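Local coordinates for MHC class I-like protein MILL2 (Mus musculus, PDB 6A97), which binds heparan sulfate proteoglycans on the surface of fibroblasts and belongs to the MHC class I family, at residues 80-83 with 84-87; 88-91 with 92-96; 267-270 with 271-274. One frame throughout, in Å; residues are numbered along the deposited sequence.

Interaction 1 (80-83 with 84-87); sequences ARET and NNLL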
ATOM      1  N   ALA A  80      -3.746 -18.412  32.476  1.00 37.88           N
ATOM      2  CA  ALA A  80      -3.966 -18.453  33.918  1.00 41.69           C
ATOM      3  C   ALA A  80      -3.000 -17.495  34.619  1.00 36.23           C
ATOM      4  O   ALA A  80      -3.409 -16.652  35.415  1.00 33.94           O
ATOM      5  CB  ALA A  80      -3.798 -19.866  34.443  1.00 34.13           C
ATOM      6  N   ARG A  81      -1.720 -17.618  34.283  1.00 40.27           N
ATOM      7  CA  ARG A  81      -0.686 -16.779  34.869  1.00 41.05           C
ATOM      8  C   ARG A  81      -0.872 -15.309  34.525  1.00 44.39           C
ATOM      9  O   ARG A  81      -0.871 -14.449  35.404  1.00 42.34           O
ATOM     10  CB  ARG A  81       0.697 -17.243  34.407  1.00 48.19           C
ATOM     11  CG  ARG A  81       1.838 -16.355  34.894  1.00 57.47           C
ATOM     12  CD  ARG A  81       3.203 -16.893  34.487  1.00 58.41           C
ATOM     13  NE  ARG A  81       3.330 -17.033  33.038  1.00 73.98           N
ATOM     14  CZ  ARG A  81       3.246 -18.191  32.389  1.00 77.43           C
ATOM     15  NH1 ARG A  81       3.041 -19.316  33.062  1.00 70.22           N
ATOM     16  NH2 ARG A  81       3.370 -18.227  31.069  1.00 81.53           N
ATOM     17  N   GLU A  82      -1.043 -15.018  33.242  1.00 42.93           N
ATOM     18  CA  GLU A  82      -1.000 -13.634  32.806  1.00 37.27           C
ATOM     19  C   GLU A  82      -2.299 -12.882  33.070  1.00 39.95           C
ATOM     20  O   GLU A  82      -2.273 -11.665  33.213  1.00 34.06           O
ATOM     21  CB  GLU A  82      -0.622 -13.549  31.323  1.00 35.65           C
ATOM     22  CG  GLU A  82       0.807 -14.017  31.031  1.00 40.43           C
ATOM     23  CD  GLU A  82       1.879 -13.259  31.821  1.00 46.13           C
ATOM     24  OE1 GLU A  82       3.015 -13.769  31.906  1.00 48.09           O
ATOM     25  OE2 GLU A  82       1.604 -12.155  32.340  1.00 50.29           O
ATOM     26  N   THR A  83      -3.430 -13.581  33.154  1.00 31.16           N
ATOM     27  CA  THR A  83      -4.654 -12.900  33.578  1.00 36.44           C
ATOM     28  C   THR A  83      -4.580 -12.586  35.074  1.00 31.87           C
ATOM     29  O   THR A  83      -5.066 -11.550  35.525  1.00 37.88           O
ATOM     30  CB  THR A  83      -5.926 -13.718  33.294  1.00 42.43           C
ATOM     31  OG1 THR A  83      -5.801 -15.013  33.887  1.00 39.45           O
ATOM     32  CG2 THR A  83      -6.170 -13.850  31.785  1.00 43.21           C
ATOM     33  N   ASN A  84      -3.957 -13.470  35.842  1.00 32.55           N
ATOM     34  CA  ASN A  84      -3.725 -13.165  37.247  1.00 36.63           C
ATOM     35  C   ASN A  84      -2.777 -11.967  37.409  1.00 35.52           C
ATOM     36  O   ASN A  84      -3.044 -11.079  38.211  1.00 33.85           O
ATOM     37  CB  ASN A  84      -3.176 -14.379  37.986  1.00 33.68           C
ATOM     38  CG  ASN A  84      -2.946 -14.099  39.459  1.00 39.91           C
ATOM     39  OD1 ASN A  84      -3.893 -14.000  40.250  1.00 34.70           O
ATOM     40  ND2 ASN A  84      -1.682 -13.963  39.836  1.00 35.72           N
ATOM     41  N   ASN A  85      -1.686 -11.943  36.645  1.00 34.18           N
ATOM     42  CA  ASN A  85      -0.791 -10.778  36.613  1.00 37.12           C
ATOM     43  C   ASN A  85      -1.508  -9.499  36.195  1.00 38.01           C
ATOM     44  O   ASN A  85      -1.205  -8.409  36.688  1.00 43.36           O
ATOM     45  CB  ASN A  85       0.389 -11.016  35.665  1.00 35.70           C
ATOM     46  CG  ASN A  85       1.395 -11.997  36.222  1.00 37.28           C
ATOM     47  OD1 ASN A  85       1.429 -12.248  37.428  1.00 41.82           O
ATOM     48  ND2 ASN A  85       2.233 -12.548  35.349  1.00 44.73           N
ATOM     49  N   LEU A  86      -2.459  -9.639  35.279  1.00 37.63           N
ATOM     50  CA  LEU A  86      -3.227  -8.504  34.784  1.00 35.45           C
ATOM     51  C   LEU A  86      -4.033  -7.847  35.904  1.00 34.25           C
ATOM     52  O   LEU A  86      -4.179  -6.621  35.942  1.00 32.73           O
ATOM     53  CB  LEU A  86      -4.151  -8.954  33.650  1.00 39.36           C
ATOM     54  CG  LEU A  86      -5.148  -7.936  33.097  1.00 41.64           C
ATOM     55  CD1 LEU A  86      -4.445  -6.648  32.692  1.00 45.32           C
ATOM     56  CD2 LEU A  86      -5.892  -8.529  31.915  1.00 48.79           C
ATOM     57  N   LEU A  87      -4.555  -8.663  36.817  1.00 32.58           N
ATOM     58  CA  LEU A  87      -5.306  -8.145  37.960  1.00 33.18           C
ATOM     59  C   LEU A  87      -4.462  -7.183  38.806  1.00 40.33           C
ATOM     60  O   LEU A  87      -4.976  -6.199  39.338  1.00 45.80           O
ATOM     61  CB  LEU A  87      -5.816  -9.293  38.838  1.00 33.38           C
ATOM     62  CG  LEU A  87      -6.816 -10.253  38.185  1.00 36.69           C
ATOM     63  CD1 LEU A  87      -7.231 -11.337  39.165  1.00 41.95           C
ATOM     64  CD2 LEU A  87      -8.036  -9.490  37.680  1.00 32.51           C
TER

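Interaction 2 (88-91 with 92-96); sequences KVEE and KLRGM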
ATOM      1  N   LYS A  88      -3.169  -7.478  38.933  1.00 37.58           N
ATOM      2  CA  LYS A  88      -2.263  -6.615  39.693  1.00 35.98           C
ATOM      3  C   LYS A  88      -2.012  -5.302  38.961  1.00 37.01           C
ATOM      4  O   LYS A  88      -1.911  -4.243  39.582  1.00 50.76           O
ATOM      5  CB  LYS A  88      -0.937  -7.326  39.967  1.00 37.01           C
ATOM      6  CG  LYS A  88      -0.971  -8.237  41.185  1.00 48.98           C
ATOM      7  CD  LYS A  88      -0.251  -9.553  40.934  1.00 66.54           C
ATOM      8  CE  LYS A  88       1.236  -9.360  40.695  1.00 71.83           C
ATOM      9  NZ  LYS A  88       1.923 -10.671  40.497  1.00 79.22           N
ATOM     10  N   VAL A  89      -1.913  -5.381  37.638  1.00 37.90           N
ATOM     11  CA  VAL A  89      -1.720  -4.195  36.814  1.00 38.00           C
ATOM     12  C   VAL A  89      -2.917  -3.258  36.946  1.00 35.17           C
ATOM     13  O   VAL A  89      -2.755  -2.047  37.070  1.00 39.37           O
ATOM     14  CB  VAL A  89      -1.506  -4.565  35.331  1.00 45.76           C
ATOM     15  CG1 VAL A  89      -1.526  -3.325  34.455  1.00 51.28           C
ATOM     16  CG2 VAL A  89      -0.196  -5.308  35.161  1.00 45.87           C
ATOM     17  N   GLU A  90      -4.121  -3.823  36.936  1.00 35.18           N
ATOM     18  CA  GLU A  90      -5.329  -3.014  37.056  1.00 37.21           C
ATOM     19  C   GLU A  90      -5.360  -2.279  38.390  1.00 39.52           C
ATOM     20  O   GLU A  90      -5.774  -1.121  38.447  1.00 39.72           O
ATOM     21  CB  GLU A  90      -6.585  -3.871  36.900  1.00 42.49           C
ATOM     22  CG  GLU A  90      -7.880  -3.066  36.874  1.00 48.96           C
ATOM     23  CD  GLU A  90      -8.555  -2.992  38.236  1.00 55.88           C
ATOM     24  OE1 GLU A  90      -7.999  -3.539  39.213  1.00 54.70           O
ATOM     25  OE2 GLU A  90      -9.645  -2.385  38.327  1.00 57.10           O
ATOM     26  N   GLU A  91      -4.929  -2.955  39.458  1.00 36.01           N
ATOM     27  CA  GLU A  91      -4.791  -2.315  40.767  1.00 37.25           C
ATOM     28  C   GLU A  91      -3.846  -1.115  40.732  1.00 38.32           C
ATOM     29  O   GLU A  91      -4.159  -0.052  41.273  1.00 43.22           O
ATOM     30  CB  GLU A  91      -4.277  -3.303  41.820  1.00 44.36           C
ATOM     31  CG  GLU A  91      -5.228  -4.416  42.200  1.00 53.55           C
ATOM     32  CD  GLU A  91      -4.671  -5.276  43.325  1.00 55.85           C
ATOM     33  OE1 GLU A  91      -3.730  -6.061  43.073  1.00 49.88           O
ATOM     34  OE2 GLU A  91      -5.163  -5.153  44.466  1.00 58.31           O
ATOM     35  N   LYS A  92      -2.676  -1.298  40.126  1.00 38.51           N
ATOM     36  CA  LYS A  92      -1.690  -0.222  40.054  1.00 42.05           C
ATOM     37  C   LYS A  92      -2.221   0.960  39.250  1.00 40.14           C
ATOM     38  O   LYS A  92      -2.089   2.112  39.665  1.00 43.54           O
ATOM     39  CB  LYS A  92      -0.383  -0.715  39.437  1.00 46.11           C
ATOM     40  CG  LYS A  92       0.442  -1.613  40.338  1.00 47.52           C
ATOM     41  CD  LYS A  92       1.774  -1.944  39.677  1.00 58.90           C
ATOM     42  CE  LYS A  92       2.660  -2.780  40.583  1.00 65.75           C
ATOM     43  NZ  LYS A  92       2.074  -4.123  40.844  1.00 67.83           N
ATOM     44  N   LEU A  93      -2.828   0.669  38.104  1.00 38.71           N
ATOM     45  CA  LEU A  93      -3.363   1.720  37.245  1.00 37.60           C
ATOM     46  C   LEU A  93      -4.453   2.504  37.967  1.00 43.44           C
ATOM     47  O   LEU A  93      -4.479   3.736  37.913  1.00 45.68           O
ATOM     48  CB  LEU A  93      -3.899   1.134  35.937  1.00 38.23           C
ATOM     49  CG  LEU A  93      -2.813   0.538  35.040  1.00 45.90           C
ATOM     50  CD1 LEU A  93      -3.398   0.000  33.741  1.00 49.33           C
ATOM     51  CD2 LEU A  93      -1.740   1.578  34.761  1.00 51.17           C
ATOM     52  N   ARG A  94      -5.340   1.787  38.651  1.00 41.94           N
ATOM     53  CA  ARG A  94      -6.379   2.432  39.447  1.00 46.64           C
ATOM     54  C   ARG A  94      -5.780   3.362  40.495  1.00 55.95           C
ATOM     55  O   ARG A  94      -6.218   4.504  40.646  1.00 56.11           O
ATOM     56  CB  ARG A  94      -7.262   1.392  40.134  1.00 44.69           C
ATOM     57  CG  ARG A  94      -8.214   1.979  41.164  1.00 41.16           C
ATOM     58  CD  ARG A  94      -8.982   0.878  41.890  1.00 48.48           C
ATOM     59  NE  ARG A  94      -9.653  -0.013  40.945  1.00 51.59           N
ATOM     60  CZ  ARG A  94     -10.804   0.273  40.346  1.00 50.62           C
ATOM     61  NH1 ARG A  94     -11.412   1.428  40.599  1.00 52.88           N
ATOM     62  NH2 ARG A  94     -11.347  -0.589  39.494  1.00 46.57           N
ATOM     63  N   GLY A  95      -4.776   2.869  41.214  1.00 48.71           N
ATOM     64  CA  GLY A  95      -4.131   3.652  42.252  1.00 44.87           C
ATOM     65  C   GLY A  95      -3.507   4.929  41.710  1.00 44.90           C
ATOM     66  O   GLY A  95      -3.726   6.018  42.243  1.00 43.86           O
ATOM     67  N   MET A  96      -2.739   4.797  40.635  1.00 44.62           N
ATOM     68  CA  MET A  96      -2.065   5.946  40.044  1.00 50.81           C
ATOM     69  C   MET A  96      -3.045   6.995  39.524  1.00 53.09           C
ATOM     70  O   MET A  96      -2.778   8.195  39.600  1.00 53.54           O
ATOM     71  CB  MET A  96      -1.139   5.494  38.915  1.00 42.22           C
ATOM     72  CG  MET A  96       0.207   5.007  39.409  1.00 43.64           C
ATOM     73  SD  MET A  96       1.343   4.618  38.072  1.00 52.19           S
ATOM     74  CE  MET A  96       0.786   2.977  37.617  1.00 42.76           C
TER
HETATM   75  O   HOH W   1      -0.779  -4.547  42.169  1.00 48.33           O
HETATM   76  O   HOH W   2      -8.772  -2.386  41.495  1.00 41.65           O

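Interaction 3 (267-270 with 271-274); sequences RVLP and GQEP. With SO4 (sulfate ion), chain E.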
ATOM      1  N   ARG A 267     -13.847   2.731 -10.555  1.00 43.75           N
ATOM      2  CA  ARG A 267     -14.870   2.642 -11.584  1.00 49.29           C
ATOM      3  C   ARG A 267     -14.243   2.865 -12.948  1.00 50.42           C
ATOM      4  O   ARG A 267     -13.494   3.820 -13.151  1.00 49.30           O
ATOM      5  CB  ARG A 267     -15.990   3.653 -11.332  1.00 53.67           C
ATOM      6  CG  ARG A 267     -16.827   3.319 -10.112  1.00 67.53           C
ATOM      7  CD  ARG A 267     -17.050   4.538  -9.245  1.00 77.65           C
ATOM      8  NE  ARG A 267     -16.914   4.210  -7.830  1.00 86.58           N
ATOM      9  CZ  ARG A 267     -15.750   4.141  -7.191  1.00 85.58           C
ATOM     10  NH1 ARG A 267     -14.619   4.380  -7.840  1.00 92.77           N
ATOM     11  NH2 ARG A 267     -15.715   3.836  -5.904  1.00 78.88           N
ATOM     12  N   VAL A 268     -14.531   1.958 -13.875  1.00 44.09           N
ATOM     13  CA  VAL A 268     -14.010   2.059 -15.227  1.00 43.65           C
ATOM     14  C   VAL A 268     -15.164   1.931 -16.195  1.00 49.09           C
ATOM     15  O   VAL A 268     -16.290   1.638 -15.789  1.00 56.53           O
ATOM     16  CB  VAL A 268     -12.955   0.973 -15.518  1.00 43.97           C
ATOM     17  CG1 VAL A 268     -11.896   0.973 -14.435  1.00 41.56           C
ATOM     18  CG2 VAL A 268     -13.611  -0.400 -15.621  1.00 44.21           C
ATOM     19  N   LEU A 269     -14.886   2.161 -17.473  1.00 49.46           N
ATOM     20  CA  LEU A 269     -15.890   2.013 -18.515  1.00 52.84           C
ATOM     21  C   LEU A 269     -15.982   0.557 -18.964  1.00 59.00           C
ATOM     22  O   LEU A 269     -14.987  -0.167 -18.928  1.00 57.06           O
ATOM     23  CB  LEU A 269     -15.562   2.918 -19.704  1.00 57.20           C
ATOM     24  CG  LEU A 269     -15.382   4.401 -19.380  1.00 58.65           C
ATOM     25  CD1 LEU A 269     -14.942   5.168 -20.616  1.00 61.85           C
ATOM     26  CD2 LEU A 269     -16.668   4.986 -18.806  1.00 56.84           C
ATOM     27  N   PRO A 270     -17.184   0.122 -19.377  1.00 59.01           N
ATOM     28  CA  PRO A 270     -17.401  -1.246 -19.864  1.00 62.27           C
ATOM     29  C   PRO A 270     -16.408  -1.641 -20.956  1.00 65.57           C
ATOM     30  O   PRO A 270     -16.244  -0.910 -21.932  1.00 67.76           O
ATOM     31  CB  PRO A 270     -18.828  -1.195 -20.417  1.00 63.25           C
ATOM     32  CG  PRO A 270     -19.496  -0.131 -19.620  1.00 62.57           C
ATOM     33  CD  PRO A 270     -18.435   0.901 -19.343  1.00 55.50           C
ATOM     34  N   GLY A 271     -15.746  -2.778 -20.780  1.00 66.36           N
ATOM     35  CA  GLY A 271     -14.788  -3.254 -21.761  1.00 64.48           C
ATOM     36  C   GLY A 271     -13.353  -2.889 -21.435  1.00 65.23           C
ATOM     37  O   GLY A 271     -12.428  -3.327 -22.115  1.00 66.27           O
ATOM     38  N   GLN A 272     -13.161  -2.087 -20.393  1.00 65.57           N
ATOM     39  CA  GLN A 272     -11.824  -1.636 -20.017  1.00 60.29           C
ATOM     40  C   GLN A 272     -11.134  -2.560 -19.018  1.00 55.87           C
ATOM     41  O   GLN A 272      -9.940  -2.404 -18.761  1.00 56.35           O
ATOM     42  CB  GLN A 272     -11.875  -0.228 -19.422  1.00 63.92           C
ATOM     43  CG  GLN A 272     -11.904   0.900 -20.437  1.00 72.82           C
ATOM     44  CD  GLN A 272     -11.633   2.247 -19.791  1.00 76.79           C
ATOM     45  OE1 GLN A 272     -12.122   2.535 -18.695  1.00 61.91           O
ATOM     46  NE2 GLN A 272     -10.838   3.078 -20.462  1.00 78.65           N
ATOM     47  N   GLU A 273     -11.884  -3.507 -18.455  1.00 53.00           N
ATOM     48  CA  GLU A 273     -11.386  -4.347 -17.359  1.00 55.54           C
ATOM     49  C   GLU A 273     -10.006  -4.988 -17.592  1.00 56.12           C
ATOM     50  O   GLU A 273      -9.177  -4.967 -16.685  1.00 58.69           O
ATOM     51  CB  GLU A 273     -12.404  -5.445 -17.023  1.00 60.51           C
ATOM     52  CG  GLU A 273     -13.777  -4.932 -16.615  1.00 64.34           C
ATOM     53  CD  GLU A 273     -14.745  -4.878 -17.780  1.00 72.89           C
ATOM     54  OE1 GLU A 273     -14.312  -4.518 -18.894  1.00 72.40           O
ATOM     55  OE2 GLU A 273     -15.938  -5.197 -17.582  1.00 77.99           O
ATOM     56  N   PRO A 274      -9.749  -5.558 -18.792  1.00 56.06           N
ATOM     57  CA  PRO A 274      -8.416  -6.138 -19.028  1.00 52.88           C
ATOM     58  C   PRO A 274      -7.238  -5.186 -18.803  1.00 53.49           C
ATOM     59  O   PRO A 274      -6.133  -5.656 -18.540  1.00 61.55           O
ATOM     60  CB  PRO A 274      -8.476  -6.552 -20.502  1.00 52.22           C
ATOM     61  CG  PRO A 274      -9.901  -6.869 -20.729  1.00 59.03           C
ATOM     62  CD  PRO A 274     -10.677  -5.887 -19.895  1.00 59.63           C
TER
HETATM   63  S   SO4 E 301     -13.012   6.327  -9.148  1.00 56.90           S
HETATM   64  O1  SO4 E 301     -12.356   5.113  -9.621  1.00 55.63           O
HETATM   65  O2  SO4 E 301     -12.325   7.495  -9.690  1.00 53.07           O
HETATM   66  O3  SO4 E 301     -12.965   6.385  -7.692  1.00 53.22           O
HETATM   67  O4  SO4 E 301     -14.399   6.320  -9.592  1.00 52.74           O

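Interaction 1 (80-83 with 84-87)
Residues 80-83 and 84-87 are consecutive turns of one alpha helix, and the backbone NH groups of N84, N85, L86 and L87 each bond to the carbonyl four residues earlier. The straightest of these runs from N85 N to R81 O, 2.9 Å long with an N-H...O angle of 165°.

One side-chain bond joins the two turns. N85 ND2 donates to E82 OE2 at 3.1 Å. The acceptor oxygen lies close to the amide plane of N85, but the amide nitrogen meets OE2 from above the carboxylate plane. The two flat groups are turned 66° against each other. The E82 chain bends at chi2 (-57°), which brings its carboxylate round to the N85 amide. R81 runs beside N85 in the same direction, and R81 CG packs on N85 ND2 at 3.9 Å. R81 NE forms a salt bridge to the other carboxylate oxygen, its hydrogen bond weak, with R81 NE 3.5 Å from E82 OE1.

E82 OE1 also forms a salt bridge with R188 of helix 171-193. The buried carboxylate is thus held through both oxygens, and the two arginines would probably stabilise its negative charge. T83 turns its hydroxyl back to its own helix, where OG1 is hydrogen-bonded to C79 O. L86 packs on L54 and Y56 of strand 51-57.

The arrangement is an i to i+3 side-chain bond on the alpha-1 helix of an MHC class I-like platform, where E82 and R188 tie that helix to its alpha-2 counterpart.

Interaction 2 (88-91 with 92-96)
K92 is the first residue of 92-96 to bond back to 88-91, its N donating to K88 O at 3.1 Å. Both segments belong to the alpha-1 helix of the MHC class I-like platform, near the C-terminal end of helix 75-96. The K92 side chain runs back toward K88, with K92 CG against K88 O, and the bend at chi4 (65°) sets the direction of NZ. A water joins K92 NZ to K88 O: it donates to the carbonyl and accepts from the ammonium. K88 O is therefore gripped twice, by K92 N and by the water. The same water reaches E91 OE1 weakly.

L93 follows on the inner side. Its N bonds to V89 O at 2.9 Å. Its side chain lies beside that of V89 and points the same way, with L93 CD1 3.9 Å from V89 CG1. Both face the sheet and the alpha-2 helix: V89 touches Y27 of strand 23-31 and H185 of helix 171-193, while L93 packs on V29 and W131.

R94 carries the polar side of the contact. Its backbone N bonds to E90 O, and its side chain runs alongside E90. A salt bridge joins R94 NH2 to E90 OE2 at 2.7 Å. OE2 is met nearly along its C-O axis and lies at the edge of the guanidinium, near its plane. The carboxylate and guanidinium planes are 63° apart, and NH2 alone bonds directly to the carboxylate. Beside this bridge a second water accepts from R94 NE at 2.6 Å and donates to E90 OE1 at 2.7 Å. R94 NH1 is held by the backbone oxygens of S37 and T40, which anchor the guanidinium from outside the helix. The E90 and R94 side chains touch L42.

G95 N continues the helical ladder, donating to E91 O at 3.0 Å.

Interaction 3 (267-270 with 271-274)
Q272 OE1 accepts a hydrogen bond from L269 N at 3.0 Å, and Q272 N donates to L269 O at 3.0 Å. The second bond closes a type II beta turn, L269 to Q272, at the end of strand 260-268 in the C1-set immunoglobulin domain alpha-3. The Q272 chain is extended beyond CG (chi2 -167°), which carries its amide back alongside L269. Q272 OE1 also lies 3.6 Å from V268 CB.

G271 takes the third turn position with a positive phi of 96°, the usual place for glycine in a type II turn. Its N makes a weak bond to E273 OE1. The E273 side chain packs on V217 and L219 of strand 217-226, and V268 pairs through its backbone with V217, at the start of that strand.

The second subunit covers part of this loop: its R30 bonds to P270 O, and its L43 packs on L269. A sulfate, probably from the crystallisation liquor, sits between the subunits and is also bound by T63 of the second subunit. On this chain, R267 N donates to sulfate O1 at 3.0 Å.

In the fold
Interactions 1 and 2 are neighbouring stretches of helix 75-96, with centres about 13 Å apart. They adjoin in sequence and touch nowhere else. Both face helix 171-193 and the floor of the same platform, so they describe one wall of the alpha-1/alpha-2 unit. Interaction 3 belongs to the alpha-3 immunoglobulin domain, on the other side of the chain's centre. Its centre lies about 55 Å from that of interaction 1 and about 58 Å from that of interaction 2, and the nearest atoms are about 41 and 42 Å away. Of the three, only interaction 3 meets another protein chain of the assembly and the bound sulfate.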